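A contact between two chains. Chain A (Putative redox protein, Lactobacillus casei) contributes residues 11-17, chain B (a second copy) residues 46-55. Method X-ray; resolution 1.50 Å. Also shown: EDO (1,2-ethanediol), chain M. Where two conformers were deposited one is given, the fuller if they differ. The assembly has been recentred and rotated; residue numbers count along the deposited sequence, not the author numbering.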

ATOM      1  N   LEU A  11       0.936 -18.075   3.968  1.00 14.11           N
ATOM      2  CA  LEU A  11      -0.343 -18.149   4.658  1.00 14.29           C
ATOM      3  C   LEU A  11      -1.527 -17.738   3.777  1.00 13.05           C
ATOM      4  O   LEU A  11      -2.653 -18.264   3.909  1.00 17.14           O
ATOM      5  CB  LEU A  11      -0.317 -17.277   5.915  1.00 14.70           C
ATOM      6  CG  LEU A  11       0.804 -17.564   6.915  1.00 15.58           C
ATOM      7  CD1 LEU A  11       0.804 -16.475   8.022  1.00 17.01           C
ATOM      8  CD2 LEU A  11       0.713 -18.983   7.486  1.00 19.33           C
ATOM      9  N   TYR A  12      -1.261 -16.758   2.897  1.00 13.74           N
ATOM     10  CA  TYR A  12      -2.279 -16.166   2.053  1.00 13.53           C
ATOM     11  C   TYR A  12      -1.583 -15.434   0.932  1.00 13.04           C
ATOM     12  O   TYR A  12      -0.531 -14.861   1.141  1.00 13.70           O
ATOM     13  CB  TYR A  12      -3.103 -15.169   2.866  1.00 14.96           C
ATOM     14  CG  TYR A  12      -4.065 -14.278   2.087  1.00 13.63           C
ATOM     15  CD1 TYR A  12      -5.298 -14.743   1.668  1.00 14.61           C
ATOM     16  CD2 TYR A  12      -3.740 -12.980   1.766  1.00 13.20           C
ATOM     17  CE1 TYR A  12      -6.201 -13.941   0.969  1.00 17.57           C
ATOM     18  CE2 TYR A  12      -4.634 -12.152   1.088  1.00 13.02           C
ATOM     19  CZ  TYR A  12      -5.862 -12.629   0.687  1.00 14.73           C
ATOM     20  OH  TYR A  12      -6.750 -11.816   0.019  1.00 15.37           O
ATOM     21  N   THR A  13      -2.168 -15.489  -0.234  1.00 13.97           N
ATOM     22  CA  THR A  13      -1.722 -14.679  -1.364  0.50 13.96           C
ATOM     23  C   THR A  13      -2.915 -14.033  -2.043  1.00 14.36           C
ATOM     24  O   THR A  13      -4.032 -14.566  -2.022  1.00 15.18           O
ATOM     25  CB  THR A  13      -0.962 -15.505  -2.444  0.50 11.36           C
ATOM     26  OG1 THR A  13      -1.861 -16.422  -3.085  0.50 12.98           O
ATOM     27  CG2 THR A  13       0.234 -16.256  -1.849  0.50 11.83           C
ATOM     28  N   THR A  14      -2.668 -12.867  -2.653  1.00 12.96           N
ATOM     29  CA  THR A  14      -3.662 -12.179  -3.459  1.00 13.01           C
ATOM     30  C   THR A  14      -2.934 -11.519  -4.625  1.00 12.33           C
ATOM     31  O   THR A  14      -1.694 -11.483  -4.685  1.00 12.72           O
ATOM     32  CB  THR A  14      -4.454 -11.124  -2.622  1.00 14.78           C
ATOM     33  OG1 THR A  14      -5.551 -10.636  -3.384  1.00 14.53           O
ATOM     34  CG2 THR A  14      -3.571  -9.951  -2.174  1.00 15.30           C
ATOM     35  N   THR A  15      -3.721 -11.007  -5.559  1.00 13.13           N
ATOM     36  CA  THR A  15      -3.192 -10.267  -6.692  1.00 11.08           C
ATOM     37  C   THR A  15      -4.064  -9.023  -6.924  1.00 12.22           C
ATOM     38  O   THR A  15      -5.261  -9.026  -6.611  1.00 13.65           O
ATOM     39  CB  THR A  15      -3.057 -11.111  -7.995  1.00 12.00           C
ATOM     40  OG1 THR A  15      -4.373 -11.346  -8.521  1.00 14.98           O
ATOM     41  CG2 THR A  15      -2.308 -12.413  -7.791  1.00 13.78           C
ATOM     42  N   ALA A  16      -3.440  -8.003  -7.516  1.00 12.52           N
ATOM     43  CA  ALA A  16      -4.097  -6.743  -7.893  1.00 12.41           C
ATOM     44  C   ALA A  16      -3.616  -6.367  -9.292  1.00 13.25           C
ATOM     45  O   ALA A  16      -2.427  -6.509  -9.608  1.00 12.42           O
ATOM     46  CB  ALA A  16      -3.749  -5.639  -6.923  1.00 13.14           C
ATOM     47  N   ILE A  17      -4.537  -5.871 -10.123  1.00 12.37           N
ATOM     48  CA  ILE A  17      -4.213  -5.474 -11.487  1.00 13.07           C
ATOM     49  C   ILE A  17      -4.645  -4.032 -11.755  1.00 13.69           C
ATOM     50  O   ILE A  17      -5.745  -3.613 -11.321  1.00 14.25           O
ATOM     51  CB  ILE A  17      -4.859  -6.441 -12.505  1.00 13.33           C
ATOM     52  CG1 ILE A  17      -4.308  -7.865 -12.327  1.00 15.41           C
ATOM     53  CG2 ILE A  17      -4.677  -5.912 -13.945  1.00 16.98           C
ATOM     54  CD1 ILE A  17      -4.992  -8.980 -13.202  1.00 16.32           C
TER
ATOM     55  N   THR B  46     -11.907  -6.466   1.995  1.00 16.98           N
ATOM     56  CA  THR B  46     -10.524  -6.392   1.534  1.00 14.72           C
ATOM     57  C   THR B  46      -9.616  -6.448   2.747  1.00 15.31           C
ATOM     58  O   THR B  46     -10.060  -6.722   3.865  1.00 16.36           O
ATOM     59  CB  THR B  46     -10.292  -5.121   0.644  1.00 15.19           C
ATOM     60  OG1 THR B  46      -9.020  -5.199  -0.010  1.00 15.42           O
ATOM     61  CG2 THR B  46     -10.364  -3.780   1.427  1.00 16.53           C
ATOM     62  N   ASN B  47      -8.333  -6.216   2.521  1.00 14.36           N
ATOM     63  CA  ASN B  47      -7.305  -6.380   3.540  1.00 12.95           C
ATOM     64  C   ASN B  47      -6.038  -5.618   3.130  1.00 12.36           C
ATOM     65  O   ASN B  47      -5.963  -5.096   2.008  1.00 13.74           O
ATOM     66  CB  ASN B  47      -7.032  -7.886   3.751  1.00 13.66           C
ATOM     67  CG  ASN B  47      -6.721  -8.621   2.457  1.00 13.62           C
ATOM     68  OD1 ASN B  47      -5.785  -8.242   1.738  1.00 13.54           O
ATOM     69  ND2 ASN B  47      -7.531  -9.672   2.128  1.00 15.42           N
ATOM     70  N   PRO B  48      -5.060  -5.506   4.049  1.00 12.24           N
ATOM     71  CA  PRO B  48      -3.889  -4.709   3.712  1.00 12.44           C
ATOM     72  C   PRO B  48      -3.124  -5.197   2.510  1.00 10.90           C
ATOM     73  O   PRO B  48      -2.508  -4.396   1.793  1.00 12.30           O
ATOM     74  CB  PRO B  48      -3.050  -4.736   5.001  1.00 12.69           C
ATOM     75  CG  PRO B  48      -4.099  -4.960   6.108  1.00 14.02           C
ATOM     76  CD  PRO B  48      -5.041  -5.948   5.461  1.00 14.40           C
ATOM     77  N   GLU B  49      -3.085  -6.519   2.323  1.00 11.99           N
ATOM     78  CA  GLU B  49      -2.366  -7.140   1.218  1.00 12.97           C
ATOM     79  C   GLU B  49      -2.980  -6.676  -0.125  1.00 10.52           C
ATOM     80  O   GLU B  49      -2.281  -6.202  -1.030  1.00 12.37           O
ATOM     81  CB  GLU B  49      -2.463  -8.663   1.317  1.00 12.10           C
ATOM     82  CG  GLU B  49      -1.761  -9.323   2.514  1.00 11.53           C
ATOM     83  CD  GLU B  49      -2.556  -9.392   3.809  1.00 12.19           C
ATOM     84  OE1 GLU B  49      -3.580  -8.686   3.982  1.00 13.24           O
ATOM     85  OE2 GLU B  49      -2.173 -10.262   4.654  1.00 15.97           O
ATOM     86  N   GLN B  50      -4.290  -6.807  -0.235  1.00 12.27           N
ATOM     87  CA  GLN B  50      -5.020  -6.322  -1.402  1.00 12.75           C
ATOM     88  C   GLN B  50      -4.841  -4.828  -1.633  1.00 11.48           C
ATOM     89  O   GLN B  50      -4.593  -4.363  -2.769  1.00 12.72           O
ATOM     90  CB  GLN B  50      -6.519  -6.645  -1.297  1.00 13.25           C
ATOM     91  CG  GLN B  50      -6.810  -8.149  -1.476  1.00 13.19           C
ATOM     92  CD  GLN B  50      -8.258  -8.513  -1.421  1.00 14.93           C
ATOM     93  OE1 GLN B  50      -9.096  -7.637  -1.255  1.00 14.45           O
ATOM     94  NE2 GLN B  50      -8.559  -9.812  -1.504  1.00 15.93           N
ATOM     95  N   LEU B  51      -5.003  -4.053  -0.558  1.00 12.23           N
ATOM     96  CA  LEU B  51      -4.923  -2.586  -0.682  1.00 13.12           C
ATOM     97  C   LEU B  51      -3.513  -2.141  -1.136  1.00 11.45           C
ATOM     98  O   LEU B  51      -3.385  -1.227  -1.963  1.00 13.01           O
ATOM     99  CB  LEU B  51      -5.365  -1.926   0.612  1.00 13.14           C
ATOM    100  CG  LEU B  51      -6.871  -2.052   0.934  1.00 13.93           C
ATOM    101  CD1 LEU B  51      -7.152  -1.791   2.447  1.00 13.96           C
ATOM    102  CD2 LEU B  51      -7.666  -1.065   0.033  1.00 15.38           C
ATOM    103  N   LEU B  52      -2.474  -2.807  -0.633  1.00 12.13           N
ATOM    104  CA  LEU B  52      -1.117  -2.528  -1.048  1.00 11.22           C
ATOM    105  C   LEU B  52      -0.910  -2.885  -2.523  1.00 11.10           C
ATOM    106  O   LEU B  52      -0.317  -2.104  -3.283  1.00 11.92           O
ATOM    107  CB  LEU B  52      -0.111  -3.264  -0.163  1.00 12.06           C
ATOM    108  CG  LEU B  52       1.373  -3.075  -0.500  1.00 13.48           C
ATOM    109  CD1 LEU B  52       1.796  -1.601  -0.479  1.00 13.77           C
ATOM    110  CD2 LEU B  52       2.300  -4.003   0.374  1.00 14.42           C
ATOM    111  N   GLY B  53      -1.442  -4.049  -2.923  1.00 11.59           N
ATOM    112  CA  GLY B  53      -1.388  -4.405  -4.319  1.00 11.74           C
ATOM    113  C   GLY B  53      -2.077  -3.399  -5.238  1.00 11.07           C
ATOM    114  O   GLY B  53      -1.587  -3.106  -6.322  1.00 12.63           O
ATOM    115  N   LEU B  54      -3.273  -2.957  -4.835  1.00 11.59           N
ATOM    116  CA  LEU B  54      -3.998  -1.931  -5.583  1.00 11.66           C
ATOM    117  C   LEU B  54      -3.180  -0.643  -5.698  1.00 10.96           C
ATOM    118  O   LEU B  54      -3.138   0.018  -6.759  1.00 12.51           O
ATOM    119  CB  LEU B  54      -5.360  -1.679  -4.963  1.00 12.80           C
ATOM    120  CG  LEU B  54      -6.383  -2.799  -5.059  1.00 13.73           C
ATOM    121  CD1 LEU B  54      -7.586  -2.553  -4.111  1.00 15.32           C
ATOM    122  CD2 LEU B  54      -6.860  -3.051  -6.511  1.00 14.63           C
ATOM    123  N   SER B  55      -2.556  -0.235  -4.593  1.00 12.22           N
ATOM    124  CA  SER B  55      -1.720   0.970  -4.583  1.00 12.13           C
ATOM    125  C   SER B  55      -0.548   0.862  -5.541  1.00 12.05           C
ATOM    126  O   SER B  55      -0.334   1.759  -6.393  1.00 12.52           O
ATOM    127  CB  SER B  55      -1.233   1.268  -3.167  1.00 12.77           C
ATOM    128  OG  SER B  55      -0.341   2.372  -3.131  1.00 12.75           O
TER
HETATM  129  C1  EDO M 146      -1.781  -8.096   8.499  1.00 38.89           C
HETATM  130  O1  EDO M 146      -2.806  -7.105   8.699  1.00 39.56           O
HETATM  131  C2  EDO M 146      -2.369  -9.467   8.191  1.00 33.23           C
HETATM  132  O2  EDO M 146      -3.219  -9.495   7.040  1.00 24.88           O
HETATM  133  O   HOH W   1      -7.686 -12.275  -3.294  1.00 20.24           O

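The contact packs one side of a β-strand in chain A against the first turns of a helix in chain B, polar at the helix N-terminus and close-packed further along. Strand 12-17 and helix 48-55 run in roughly the same direction, 27° apart, with their axes approaching to 7.0 Å. Strand alternation directs Tyr A12, Thr A14 and Ala A16 toward the helix, whereas Thr A13, Thr A15 and Ile A17 point away.

The hydroxyl of Tyr A12 accepts two hydrogen bonds: one from Asn B47, with ND2 3.1 Å from Tyr A12 OH, and a weak one from Gln B50, whose NE2 also lies 3.1 Å from Tyr A12 OH but at a bent angle. Asn B47 also caps its own helix, its OD1 accepting from Gln B50 N at 2.9 Å. Thr B46 OG1 donates to Gln B50 OE1 at 2.7 Å, which is consistent with the amide orientation that puts NE2 at the edge of the Tyr A12 ring, near its plane.

Thr A14 sets its CG2 3.9 Å from Glu B49 CB, while a water 2.7 Å from its OG1 forms a weak bond with Gln B50 NE2 at 3.2 Å. Further along the strand, Ala A16 CB lies 3.3 Å from Gly B53 C; a CB on Gly B53 would clash with this methyl, so the glycine permits the close approach.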